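Local atomic coordinates of GDNF family receptor alpha-3 (Homo sapiens, PDB entry 2GH0), a protein that serves as the receptor for artemin, a growth factor for sensory and sympathetic neurons, whose binding leads to autophosphorylation and activation of RET. Residues 85-90 with 151-156; 161-166 with 180-185. All coordinates share one frame; numbering follows the deposited sequence.

Contact 1 (85-90 with 151-156). With NAG (2-acetamido-2-deoxy-beta-D-glucopyranose), chain E.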
loop_
_atom_site.group_PDB
_atom_site.type_symbol
_atom_site.label_atom_id
_atom_site.label_comp_id
_atom_site.label_asym_id
_atom_site.label_seq_id
_atom_site.Cartn_x
_atom_site.Cartn_y
_atom_site.Cartn_z
ATOM N N ILE C 85 -38.547 5.419 -11.422
ATOM C CA ILE C 85 -37.910 6.609 -11.999
ATOM C C ILE C 85 -37.602 7.700 -10.970
ATOM O O ILE C 85 -37.305 8.844 -11.336
ATOM C CB ILE C 85 -38.734 7.246 -13.221
ATOM C CG1 ILE C 85 -40.171 7.737 -12.860
ATOM C CG2 ILE C 85 -38.771 6.292 -14.439
ATOM C CD1 ILE C 85 -40.815 8.495 -13.928
ATOM N N ALA C 86 -37.694 7.360 -9.683
ATOM C CA ALA C 86 -37.428 8.336 -8.589
ATOM C C ALA C 86 -38.299 9.629 -8.730
ATOM O O ALA C 86 -37.747 10.730 -8.836
ATOM C CB ALA C 86 -35.921 8.698 -8.555
ATOM N N PRO C 87 -39.647 9.504 -8.698
ATOM C CA PRO C 87 -40.535 10.683 -8.955
ATOM C C PRO C 87 -40.391 11.800 -7.879
ATOM O O PRO C 87 -40.545 13.030 -8.167
ATOM C CB PRO C 87 -41.969 10.066 -8.985
ATOM C CG PRO C 87 -41.848 8.752 -8.147
ATOM C CD PRO C 87 -40.414 8.269 -8.414
ATOM N N ASN C 88 -40.061 11.400 -6.646
ATOM C CA ASN C 88 -39.836 12.395 -5.564
ATOM C C ASN C 88 -38.665 13.316 -5.875
ATOM O O ASN C 88 -38.551 14.383 -5.309
ATOM C CB ASN C 88 -39.633 11.693 -4.218
ATOM C CG ASN C 88 -40.929 11.032 -3.712
ATOM O OD1 ASN C 88 -42.019 11.564 -3.914
ATOM N ND2 ASN C 88 -40.808 9.887 -3.055
ATOM N N CYS C 89 -37.779 12.872 -6.765
ATOM C CA CYS C 89 -36.744 13.726 -7.260
ATOM C C CYS C 89 -37.064 14.342 -8.606
ATOM O O CYS C 89 -36.794 15.533 -8.798
ATOM C CB CYS C 89 -35.406 12.993 -7.387
ATOM S SG CYS C 89 -34.163 14.110 -8.117
ATOM N N ALA C 90 -37.548 13.523 -9.543
ATOM C CA ALA C 90 -37.707 13.897 -10.952
ATOM C C ALA C 90 -38.847 14.905 -11.145
ATOM O O ALA C 90 -38.811 15.702 -12.066
ATOM C CB ALA C 90 -37.992 12.661 -11.803
ATOM N N THR C 151 -42.785 14.446 -17.836
ATOM C CA THR C 151 -42.458 13.043 -17.446
ATOM C C THR C 151 -43.714 12.371 -16.956
ATOM O O THR C 151 -44.344 12.882 -15.996
ATOM C CB THR C 151 -41.324 12.998 -16.336
ATOM O OG1 THR C 151 -40.101 13.391 -16.946
ATOM C CG2 THR C 151 -41.162 11.596 -15.709
ATOM N N PRO C 152 -44.124 11.262 -17.605
ATOM C CA PRO C 152 -45.262 10.485 -17.132
ATOM C C PRO C 152 -44.881 9.432 -16.073
ATOM O O PRO C 152 -43.674 8.990 -15.988
ATOM C CB PRO C 152 -45.721 9.775 -18.418
ATOM C CG PRO C 152 -44.505 9.511 -19.179
ATOM C CD PRO C 152 -43.553 10.661 -18.840
ATOM N N ASN C 153 -45.844 8.983 -15.268
ATOM C CA ASN C 153 -45.472 7.900 -14.328
ATOM C C ASN C 153 -46.717 7.182 -13.819
ATOM O O ASN C 153 -47.801 7.719 -13.903
ATOM C CB ASN C 153 -44.737 8.490 -13.102
ATOM C CG ASN C 153 -44.062 7.397 -12.223
ATOM O OD1 ASN C 153 -43.577 6.391 -12.751
ATOM N ND2 ASN C 153 -44.065 7.602 -10.866
ATOM N N PHE C 154 -46.547 5.990 -13.256
ATOM C CA PHE C 154 -47.669 5.277 -12.621
ATOM C C PHE C 154 -48.201 6.111 -11.449
ATOM O O PHE C 154 -47.447 6.697 -10.700
ATOM C CB PHE C 154 -47.226 3.896 -12.109
ATOM C CG PHE C 154 -46.812 2.995 -13.247
ATOM C CD1 PHE C 154 -45.488 2.900 -13.633
ATOM C CD2 PHE C 154 -47.796 2.348 -13.999
ATOM C CE1 PHE C 154 -45.124 2.115 -14.719
ATOM C CE2 PHE C 154 -47.464 1.563 -15.087
ATOM C CZ PHE C 154 -46.102 1.401 -15.434
ATOM N N VAL C 155 -49.503 6.077 -11.237
ATOM C CA VAL C 155 -50.092 6.944 -10.229
ATOM C C VAL C 155 -50.386 6.146 -8.964
ATOM O O VAL C 155 -50.580 6.741 -7.877
ATOM C CB VAL C 155 -51.399 7.595 -10.763
ATOM C CG1 VAL C 155 -51.123 8.362 -12.068
ATOM C CG2 VAL C 155 -52.439 6.574 -10.986
ATOM N N SER C 156 -50.437 4.829 -9.087
ATOM C CA SER C 156 -50.903 3.985 -7.996
ATOM C C SER C 156 -50.007 2.805 -7.702
ATOM O O SER C 156 -49.303 2.332 -8.607
ATOM C CB SER C 156 -52.337 3.443 -8.325
ATOM O OG SER C 156 -52.790 2.529 -7.348
HETATM C C1 NAG E . -55.663 3.749 -9.938
HETATM C C2 NAG E . -57.082 4.195 -10.398
HETATM C C3 NAG E . -57.276 5.666 -10.098
HETATM C C4 NAG E . -56.971 6.056 -8.660
HETATM C C5 NAG E . -55.593 5.472 -8.364
HETATM C C6 NAG E . -54.977 5.651 -6.970
HETATM C C7 NAG E . -58.234 3.314 -12.416
HETATM C C8 NAG E . -58.297 3.467 -13.907
HETATM N N2 NAG E . -57.240 4.020 -11.862
HETATM O O3 NAG E . -58.573 5.976 -10.486
HETATM O O4 NAG E . -56.805 7.454 -8.783
HETATM O O5 NAG E . -55.630 4.080 -8.556
HETATM O O6 NAG E . -55.999 5.292 -6.149
HETATM O O7 NAG E . -59.077 2.667 -11.778
HETATM O O HOH W 1 -41.464 4.810 -11.928
#

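Contact 2 (161-166 with 180-185). With NAG (2-acetamido-2-deoxy-beta-D-glucopyranose), chain E.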
loop_
_atom_site.group_PDB
_atom_site.type_symbol
_atom_site.label_atom_id
_atom_site.label_comp_id
_atom_site.label_asym_id
_atom_site.label_seq_id
_atom_site.Cartn_x
_atom_site.Cartn_y
_atom_site.Cartn_z
ATOM N N SER C 161 -52.525 2.516 -13.969
ATOM C CA SER C 161 -52.821 3.836 -14.541
ATOM C C SER C 161 -51.581 4.721 -14.514
ATOM O O SER C 161 -50.814 4.642 -13.572
ATOM C CB SER C 161 -53.995 4.597 -13.852
ATOM O OG SER C 161 -55.133 3.783 -13.948
ATOM N N VAL C 162 -51.416 5.549 -15.553
ATOM C CA VAL C 162 -50.264 6.474 -15.646
ATOM C C VAL C 162 -50.818 7.900 -15.880
ATOM O O VAL C 162 -51.989 8.043 -16.290
ATOM C CB VAL C 162 -49.281 6.078 -16.789
ATOM C CG1 VAL C 162 -48.653 4.761 -16.454
ATOM C CG2 VAL C 162 -49.981 6.088 -18.187
ATOM N N ALA C 163 -49.997 8.921 -15.592
ATOM C CA ALA C 163 -50.440 10.319 -15.756
ATOM C C ALA C 163 -49.226 11.228 -15.752
ATOM O O ALA C 163 -48.162 10.880 -15.268
ATOM C CB ALA C 163 -51.360 10.746 -14.620
ATOM N N LEU C 164 -49.413 12.419 -16.301
ATOM C CA LEU C 164 -48.442 13.487 -16.128
ATOM C C LEU C 164 -48.644 14.004 -14.717
ATOM O O LEU C 164 -49.703 13.785 -14.142
ATOM C CB LEU C 164 -48.778 14.620 -17.098
ATOM C CG LEU C 164 -48.597 14.464 -18.589
ATOM C CD1 LEU C 164 -48.974 15.810 -19.263
ATOM C CD2 LEU C 164 -47.133 14.203 -18.758
ATOM N N SER C 165 -47.658 14.730 -14.177
ATOM C CA SER C 165 -47.759 15.309 -12.863
ATOM C C SER C 165 -48.228 16.763 -12.976
ATOM O O SER C 165 -47.462 17.701 -12.807
ATOM C CB SER C 165 -46.398 15.291 -12.166
ATOM O OG SER C 165 -45.585 16.338 -12.722
ATOM N N CYS C 166 -49.510 16.902 -13.232
ATOM C CA CYS C 166 -50.141 18.171 -13.494
ATOM C C CYS C 166 -51.586 18.055 -13.120
ATOM O O CYS C 166 -52.084 16.963 -12.836
ATOM C CB CYS C 166 -49.959 18.598 -14.955
ATOM S SG CYS C 166 -50.729 17.598 -16.239
ATOM N N MET C 180 -58.076 17.327 -22.432
ATOM C CA MET C 180 -57.601 16.650 -23.650
ATOM C C MET C 180 -56.128 16.267 -23.567
ATOM O O MET C 180 -55.770 15.147 -23.848
ATOM C CB MET C 180 -57.850 17.591 -24.826
ATOM C CG MET C 180 -57.083 17.194 -26.069
ATOM S SD MET C 180 -57.722 15.717 -26.834
ATOM C CE MET C 180 -59.148 16.464 -27.452
ATOM N N LEU C 181 -55.284 17.197 -23.139
ATOM C CA LEU C 181 -53.831 16.917 -22.983
ATOM C C LEU C 181 -53.614 15.899 -21.901
ATOM O O LEU C 181 -52.942 14.893 -22.101
ATOM C CB LEU C 181 -53.095 18.243 -22.661
ATOM C CG LEU C 181 -51.587 18.180 -22.331
ATOM C CD1 LEU C 181 -50.806 17.521 -23.458
ATOM C CD2 LEU C 181 -51.135 19.589 -22.077
ATOM N N GLU C 182 -54.176 16.139 -20.727
ATOM C CA GLU C 182 -54.056 15.209 -19.586
ATOM C C GLU C 182 -54.519 13.785 -19.975
ATOM O O GLU C 182 -53.861 12.759 -19.648
ATOM C CB GLU C 182 -54.934 15.739 -18.431
ATOM C CG GLU C 182 -54.432 15.182 -17.102
ATOM C CD GLU C 182 -54.975 13.757 -16.751
ATOM O OE1 GLU C 182 -56.059 13.364 -17.262
ATOM O OE2 GLU C 182 -54.342 13.094 -15.881
ATOM N N GLY C 183 -55.710 13.742 -20.579
ATOM C CA GLY C 183 -56.343 12.490 -20.989
ATOM C C GLY C 183 -55.522 11.647 -21.948
ATOM O O GLY C 183 -55.614 10.452 -21.963
ATOM N N PHE C 184 -54.752 12.291 -22.813
ATOM C CA PHE C 184 -53.868 11.604 -23.768
ATOM C C PHE C 184 -52.869 10.680 -23.062
ATOM O O PHE C 184 -52.435 9.680 -23.634
ATOM C CB PHE C 184 -53.149 12.645 -24.679
ATOM C CG PHE C 184 -52.697 12.079 -25.974
ATOM C CD1 PHE C 184 -53.576 11.896 -27.017
ATOM C CD2 PHE C 184 -51.381 11.663 -26.140
ATOM C CE1 PHE C 184 -53.148 11.344 -28.236
ATOM C CE2 PHE C 184 -50.928 11.067 -27.380
ATOM C CZ PHE C 184 -51.829 10.921 -28.405
ATOM N N PHE C 185 -52.608 10.937 -21.778
ATOM C CA PHE C 185 -51.774 10.072 -20.955
ATOM C C PHE C 185 -52.625 9.251 -20.018
ATOM O O PHE C 185 -52.400 8.050 -19.868
ATOM C CB PHE C 185 -50.845 10.933 -20.059
ATOM C CG PHE C 185 -49.765 11.634 -20.814
ATOM C CD1 PHE C 185 -50.026 12.836 -21.463
ATOM C CD2 PHE C 185 -48.489 11.062 -20.898
ATOM C CE1 PHE C 185 -49.065 13.506 -22.189
ATOM C CE2 PHE C 185 -47.501 11.721 -21.600
ATOM C CZ PHE C 185 -47.772 12.940 -22.240
HETATM C C1 NAG E . -55.663 3.749 -9.938
HETATM C C2 NAG E . -57.082 4.195 -10.398
HETATM C C3 NAG E . -57.276 5.666 -10.098
HETATM C C4 NAG E . -56.971 6.056 -8.660
HETATM C C5 NAG E . -55.593 5.472 -8.364
HETATM C C6 NAG E . -54.977 5.651 -6.970
HETATM C C7 NAG E . -58.234 3.314 -12.416
HETATM C C8 NAG E . -58.297 3.467 -13.907
HETATM N N2 NAG E . -57.240 4.020 -11.862
HETATM O O3 NAG E . -58.573 5.976 -10.486
HETATM O O4 NAG E . -56.805 7.454 -8.783
HETATM O O5 NAG E . -55.630 4.080 -8.556
HETATM O O6 NAG E . -55.999 5.292 -6.149
HETATM O O7 NAG E . -59.077 2.667 -11.778
HETATM O O HOH W 2 -52.067 12.876 -17.255
#

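Contact 1 (85-90 with 151-156)
The carboxamide of Asn-153, the flat group of this contact, turns one face to Ile-85. CG1 and CD1 of Ile-85 lie over that face, the two side chains reaching tip to tip, with Ile-85 CD1 3.8 Å from Asn-153 CG. Beyond the nitrogen, on the same side of the plane, the Pro-87 ring crosses the Asn-153 side chain at about a right angle, its CG 3.7 Å from Asn-153 ND2. CG of Asn-153 stands anti to its backbone N (chi1 -168°), which carries the amide toward Ile-85 and Pro-87. Its polar ends are satisfied: ND2 bonds to Arg-82 O, while a water donates to Asn-153 OD1 at 2.8 Å and accepts from Ile-85 N at 3.0 Å. An alanine here removes the amide and would probably loosen the tie between Ile-85 N and the strand, leave Arg-82 O without this donor and weaken packing against Ile-85 and Pro-87. Ile-85 CD1 also meets Thr-151 CG2 at 3.6 Å. Ala-86, the N-cap residue, opens helix 87-90. The buried contact joins segments of the two GDNF/GAS1 domains: Ile-85 and Ala-90 rest on Leu-50 of helix 43-56, and Asn-153 pairs through its backbone with Ala-163 of strand 162-164.

Contact 2 (161-166 with 180-185)
The second strand of a two-stranded antiparallel hairpin lies here against a helix of the second GDNF/GAS1 domain, a disulfide-rich and mainly helical unit. Strand 162-164 and helix segment 180-185 run at 147° to each other, nearly antiparallel, with their axes 7.3 Å apart at closest approach. Leu-164 carries the apolar half. Its CG sits over the face of the Phe-185 ring, 3.7 Å from the centroid and 14° off the normal, a CH-pi contact; the methyls fork across the ring, Leu-164 CD1 above the CD1-CE1 side of the ring and Leu-164 CD2 above its CE2 and CZ. The carbonyl O of Leu-181 lies at the edge of the ring, which also stacks with Phe-118. At the other end of the strand, Val-162 CG2 touches Phe-185 O at 3.5 Å. The polar half runs through a water, which accepts from Leu-164 N at 2.9 Å and donates to Glu-182 O at 3.0 Å. Its bond to Glu-182 OE2 is weak. A bend at chi2 (-84°) brings that carboxylate back beside the strand, where OE2 faces Ala-163 CB, while OE1 bonds to Ser-186 OG. Helix and strand are thus joined by apolar and CH-pi contacts and by a bridging water, which gives the amide of Leu-164 an acceptor and links it to Glu-182 O.

From the N terminus, contact 1 comes first: residues 85-90 meet 151-156 across 60 intervening residues, which include helices 98-106, 109-121 and 135-143, so the first GDNF/GAS1 domain is brought against the second. Contact 2 then closes a much shorter loop of 13 residues, which holds the Cys-168 to Cys-178 disulfide. The two loops follow in series, and neither lies within or crosses the other. Between them runs the hairpin turn bearing the glycosylated Asn-159, and the paired strands join the two contacts: Val-155 N lies 3.0 Å from Ser-161 O, a probable hydrogen bond. Both contacts also touch the same sugar, through Ser-156 and Ser-161, with Ser-161 OG accepting from the sugar's N2.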